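Local coordinates for putative creatinine amidohydrolase (Bacteroides fragilis, PDB 3LUB), which probably hydrolyses carbon-nitrogen bonds in linear amides as a zinc-dependent member of the creatininase superfamily, at the interface of chains A and B. Sequence-based numbering; all coordinates share one arbitrary frame. Chains: chain A/B, Putative creatinine amidohydrolase.

Contact 1: the interface of chains A and B. Residues chain A 242-243, 246-247, 250; chain B 195-197.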
loop_
_atom_site.group_PDB
_atom_site.type_symbol
_atom_site.label_atom_id
_atom_site.label_comp_id
_atom_site.label_asym_id
_atom_site.label_seq_id
_atom_site.Cartn_x
_atom_site.Cartn_y
_atom_site.Cartn_z
ATOM N N GLY A 242 -18.144 -16.964 -29.928
ATOM C CA GLY A 242 -19.258 -17.586 -29.242
ATOM C C GLY A 242 -19.379 -17.196 -27.782
ATOM O O GLY A 242 -20.492 -16.981 -27.315
ATOM N N LEU A 243 -18.243 -17.156 -27.063
ATOM C CA LEU A 243 -18.196 -16.628 -25.691
ATOM C C LEU A 243 -18.761 -15.186 -25.639
ATOM O O LEU A 243 -19.641 -14.877 -24.812
ATOM C CB LEU A 243 -16.767 -16.683 -25.105
ATOM C CG LEU A 243 -16.617 -16.040 -23.711
ATOM C CD1 LEU A 243 -17.476 -16.779 -22.684
ATOM C CD2 LEU A 243 -15.194 -15.964 -23.238
ATOM N N GLU A 246 -22.495 -15.116 -26.088
ATOM C CA GLU A 246 -23.234 -15.652 -24.930
ATOM C C GLU A 246 -23.193 -14.668 -23.737
ATOM O O GLU A 246 -24.182 -14.507 -23.033
ATOM C CB GLU A 246 -22.688 -17.036 -24.551
ATOM C CG GLU A 246 -23.024 -18.160 -25.532
ATOM C CD GLU A 246 -22.081 -19.365 -25.444
ATOM O OE1 GLU A 246 -21.194 -19.385 -24.563
ATOM O OE2 GLU A 246 -22.212 -20.293 -26.276
HETATM N N MSE A 247 -22.038 -14.024 -23.523
HETATM C CA MSE A 247 -21.864 -12.965 -22.502
HETATM C C MSE A 247 -22.786 -11.785 -22.739
HETATM O O MSE A 247 -23.292 -11.194 -21.784
HETATM C CB MSE A 247 -20.426 -12.457 -22.491
HETATM C CG MSE A 247 -19.455 -13.440 -21.896
HETATM SE SE MSE A 247 -17.613 -12.857 -21.832
HETATM C CE MSE A 247 -17.909 -11.337 -20.393
ATOM N N HIS A 250 -26.741 -13.615 -22.346
ATOM C CA HIS A 250 -27.226 -14.299 -21.142
ATOM C C HIS A 250 -26.666 -13.694 -19.872
ATOM O O HIS A 250 -25.577 -13.149 -19.854
ATOM C CB HIS A 250 -26.849 -15.785 -21.161
ATOM C CG HIS A 250 -27.478 -16.573 -22.273
ATOM N ND1 HIS A 250 -28.764 -17.074 -22.201
ATOM C CD2 HIS A 250 -26.979 -16.982 -23.463
ATOM C CE1 HIS A 250 -29.032 -17.745 -23.306
ATOM N NE2 HIS A 250 -27.965 -17.706 -24.088
ATOM N N ILE B 195 -24.157 -19.191 -19.278
ATOM C CA ILE B 195 -23.242 -18.910 -20.397
ATOM C C ILE B 195 -22.443 -20.189 -20.749
ATOM O O ILE B 195 -21.491 -20.512 -20.069
ATOM C CB ILE B 195 -22.270 -17.747 -20.032
ATOM C CG1 ILE B 195 -23.083 -16.463 -19.829
ATOM C CG2 ILE B 195 -21.184 -17.571 -21.112
ATOM C CD1 ILE B 195 -22.335 -15.309 -19.099
ATOM N N ALA B 196 -22.842 -20.904 -21.800
ATOM C CA ALA B 196 -22.307 -22.262 -22.099
ATOM C C ALA B 196 -20.772 -22.331 -22.159
ATOM O O ALA B 196 -20.167 -23.223 -21.582
ATOM C CB ALA B 196 -22.880 -22.793 -23.404
ATOM N N SER B 197 -20.164 -21.368 -22.852
ATOM C CA SER B 197 -18.708 -21.278 -23.011
ATOM C C SER B 197 -17.977 -21.240 -21.678
ATOM O O SER B 197 -16.855 -21.731 -21.575
ATOM C CB SER B 197 -18.326 -20.071 -23.876
ATOM O OG SER B 197 -18.940 -20.175 -25.166
#
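A:Glu246, on the C-terminal helix 226-249 of one subunit, holds the first turn of the short helix 196-199 of the other. One carboxylate oxygen does the gripping: OE1 accepts from the backbone N of B:Ser197 at 2.8 Å, on its syn side and somewhat out of the carboxylate plane. The hydroxyl OG of the same serine gives OE1 a second bond of 2.5 Å. The two donors reach it from opposite faces of that plane, the hydroxyl from 35° out of it, which would fix the carboxylate's rotation. B:Ser197 turns OG back beside its own backbone N (chi1 -59°), and this brings both donors to one acceptor. Because the amide lies near the start of helix 196-199, the carboxylate resembles a helix cap supplied by the neighbouring subunit and may be favoured there in its charged form.

The tight side continues at A:Leu243, one turn earlier, whose CD1 sits 3.6 Å from B:Ser197 CB. B:Ile195 lies along the root of the glutamate, its CG2 branch 3.8 Å from A:Glu246 CB.

Beyond the end of helix 226-249, at the loop residue A:His250, packing is looser. A:His250 meets B:Ile195 with its carbonyl O and CB, not with its imidazole, and A:Met247, a selenomethionine, contributes little beyond its backbone. There the CD1 end of B:Ile195 stops 4.0 Å from the carbonyl O of A:His250.

Contact 2: the interface of chains A and B. Residues chain A 193, 198, 205, 208; chain B 140-142, 252-253.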
loop_
_atom_site.group_PDB
_atom_site.type_symbol
_atom_site.label_atom_id
_atom_site.label_comp_id
_atom_site.label_asym_id
_atom_site.label_seq_id
_atom_site.Cartn_x
_atom_site.Cartn_y
_atom_site.Cartn_z
ATOM N N PHE A 193 14.201 -29.520 -13.851
ATOM C CA PHE A 193 14.654 -29.349 -12.479
ATOM C C PHE A 193 15.432 -30.618 -12.075
ATOM O O PHE A 193 15.183 -31.701 -12.644
ATOM C CB PHE A 193 13.450 -29.200 -11.520
ATOM C CG PHE A 193 12.555 -27.994 -11.773
ATOM C CD1 PHE A 193 13.057 -26.697 -11.691
ATOM C CD2 PHE A 193 11.186 -28.172 -11.998
ATOM C CE1 PHE A 193 12.229 -25.601 -11.856
ATOM C CE2 PHE A 193 10.332 -27.078 -12.184
ATOM C CZ PHE A 193 10.855 -25.788 -12.114
ATOM N N LEU A 198 9.166 -32.126 -8.723
ATOM C CA LEU A 198 8.790 -30.869 -9.398
ATOM C C LEU A 198 8.586 -31.057 -10.905
ATOM O O LEU A 198 7.730 -30.407 -11.471
ATOM C CB LEU A 198 9.822 -29.752 -9.127
ATOM C CG LEU A 198 10.075 -29.374 -7.648
ATOM C CD1 LEU A 198 11.129 -28.293 -7.529
ATOM C CD2 LEU A 198 8.812 -28.958 -6.910
ATOM N N VAL A 205 7.102 -24.861 -8.797
ATOM C CA VAL A 205 8.153 -23.857 -8.629
ATOM C C VAL A 205 8.304 -23.212 -10.027
ATOM O O VAL A 205 8.169 -23.896 -11.035
ATOM C CB VAL A 205 9.539 -24.506 -8.230
ATOM C CG1 VAL A 205 10.652 -23.476 -8.272
ATOM C CG2 VAL A 205 9.497 -25.169 -6.828
ATOM N N HIS A 208 13.536 -21.416 -13.814
ATOM C CA HIS A 208 14.565 -20.374 -13.831
ATOM C C HIS A 208 15.147 -20.320 -15.224
ATOM O O HIS A 208 15.803 -21.277 -15.639
ATOM C CB HIS A 208 15.646 -20.693 -12.818
ATOM C CG HIS A 208 15.194 -20.554 -11.404
ATOM N ND1 HIS A 208 16.006 -20.054 -10.411
ATOM C CD2 HIS A 208 13.986 -20.786 -10.824
ATOM C CE1 HIS A 208 15.334 -20.024 -9.270
ATOM N NE2 HIS A 208 14.104 -20.452 -9.495
ATOM N N LEU B 140 13.817 -21.131 -1.724
ATOM C CA LEU B 140 12.979 -21.913 -2.610
ATOM C C LEU B 140 11.570 -22.045 -2.024
ATOM O O LEU B 140 11.423 -22.558 -0.929
ATOM C CB LEU B 140 13.595 -23.292 -2.762
ATOM C CG LEU B 140 12.906 -24.278 -3.701
ATOM C CD1 LEU B 140 12.863 -23.719 -5.117
ATOM C CD2 LEU B 140 13.617 -25.645 -3.659
ATOM N N ILE B 141 10.552 -21.604 -2.761
ATOM C CA ILE B 141 9.157 -21.765 -2.368
ATOM C C ILE B 141 8.402 -22.541 -3.447
ATOM O O ILE B 141 8.293 -22.073 -4.590
ATOM C CB ILE B 141 8.455 -20.394 -2.158
ATOM C CG1 ILE B 141 9.292 -19.470 -1.277
ATOM C CG2 ILE B 141 7.046 -20.579 -1.556
ATOM C CD1 ILE B 141 8.621 -18.139 -1.026
ATOM N N ALA B 142 7.879 -23.726 -3.083
ATOM C CA ALA B 142 6.982 -24.513 -3.940
ATOM C C ALA B 142 5.536 -24.384 -3.437
ATOM O O ALA B 142 5.319 -24.005 -2.288
ATOM C CB ALA B 142 7.417 -25.979 -3.979
ATOM N N LEU B 252 17.601 -26.866 -6.762
ATOM C CA LEU B 252 16.574 -26.801 -7.809
ATOM C C LEU B 252 17.114 -27.215 -9.183
ATOM O O LEU B 252 16.439 -27.888 -9.959
ATOM C CB LEU B 252 16.019 -25.373 -7.884
ATOM C CG LEU B 252 14.796 -25.116 -8.784
ATOM C CD1 LEU B 252 13.714 -26.131 -8.460
ATOM C CD2 LEU B 252 14.328 -23.671 -8.573
ATOM N N TYR B 253 18.328 -26.782 -9.478
ATOM C CA TYR B 253 19.052 -27.171 -10.706
ATOM C C TYR B 253 20.473 -27.525 -10.280
ATOM O O TYR B 253 21.004 -26.931 -9.323
ATOM C CB TYR B 253 19.139 -26.016 -11.694
ATOM C CG TYR B 253 17.821 -25.534 -12.244
ATOM C CD1 TYR B 253 17.300 -26.093 -13.390
ATOM C CD2 TYR B 253 17.119 -24.492 -11.636
ATOM C CE1 TYR B 253 16.078 -25.645 -13.935
ATOM C CE2 TYR B 253 15.890 -24.033 -12.183
ATOM C CZ TYR B 253 15.386 -24.613 -13.318
ATOM O OH TYR B 253 14.188 -24.184 -13.855
#
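B:Leu252 and B:Tyr253, next to the C-terminus of one subunit, fit among A:Phe193, A:Leu198, A:Val205 and A:His208 of the other, and the two branches of the leucine divide the work. B:Leu252 lies alongside A:Phe193, pointing the same way, and its CD1 methyl comes 3.3 Å from the ring atom CD1 of the phenylalanine. The same methyl meets A:Leu198 CD1 at 3.5 Å, a close fit between side chains set at about a right angle. The other branch, CD2, rises over the face of the A:His208 imidazole, 3.8 Å from the ring centroid, in a CH-pi contact. CG of the leucine stands anti to the backbone N (chi1 -172°), a setting that carries the fork in between the two aromatic rings.

B:Tyr253 slants across both A:Phe193 and A:His208. Its ring atom CE2 packs 3.4 Å from A:His208 CB, while CZ lies close to the phenylalanine ring. Its phenol OH accepts a nearly straight hydrogen bond, 163° at the hydrogen, from the backbone N of A:His208 at 2.8 Å. The hydroxyl thus satisfies a main-chain amide at the margin of an otherwise apolar cluster and probably helps to set the depth of the ring.

A:Val205 extends the apolar surface towards strand 140-145. The valine and B:Leu252 side chains slide past each other in opposite directions, with CG1 against CD2, and CG1 also meets B:Leu140, whose side chain crosses that of the valine roughly perpendicularly. CG2, the branch beside the backbone N, rests 3.6 Å from B:Ala142 CB. One valine therefore touches both the C-terminal segment and the strand of the partner. By clasping the tail of one subunit between loops and the short helix 196-199 of its neighbour, the site probably helps to hold the two chains together in the deposited assembly and to keep that C-terminus ordered.

About 38 Å separates the C-alpha centres of contact 1 and contact 2, which belong to one two-fold symmetric interface and each recur with the chains exchanged. Both bring the C-terminal region of one subunit against residues 193-198 of the other; contact 2 adds residues 205 and 208 of A and strand 140-145 of B. Helix 196-199 takes part in both, through B:Ser197 in contact 1 and A:Leu198 in contact 2. The exchange is therefore reciprocal, centred on a carboxylate with apolar flanks in contact 1 and mainly apolar in contact 2, and probably stabilises this pair within the deposited six-subunit assembly.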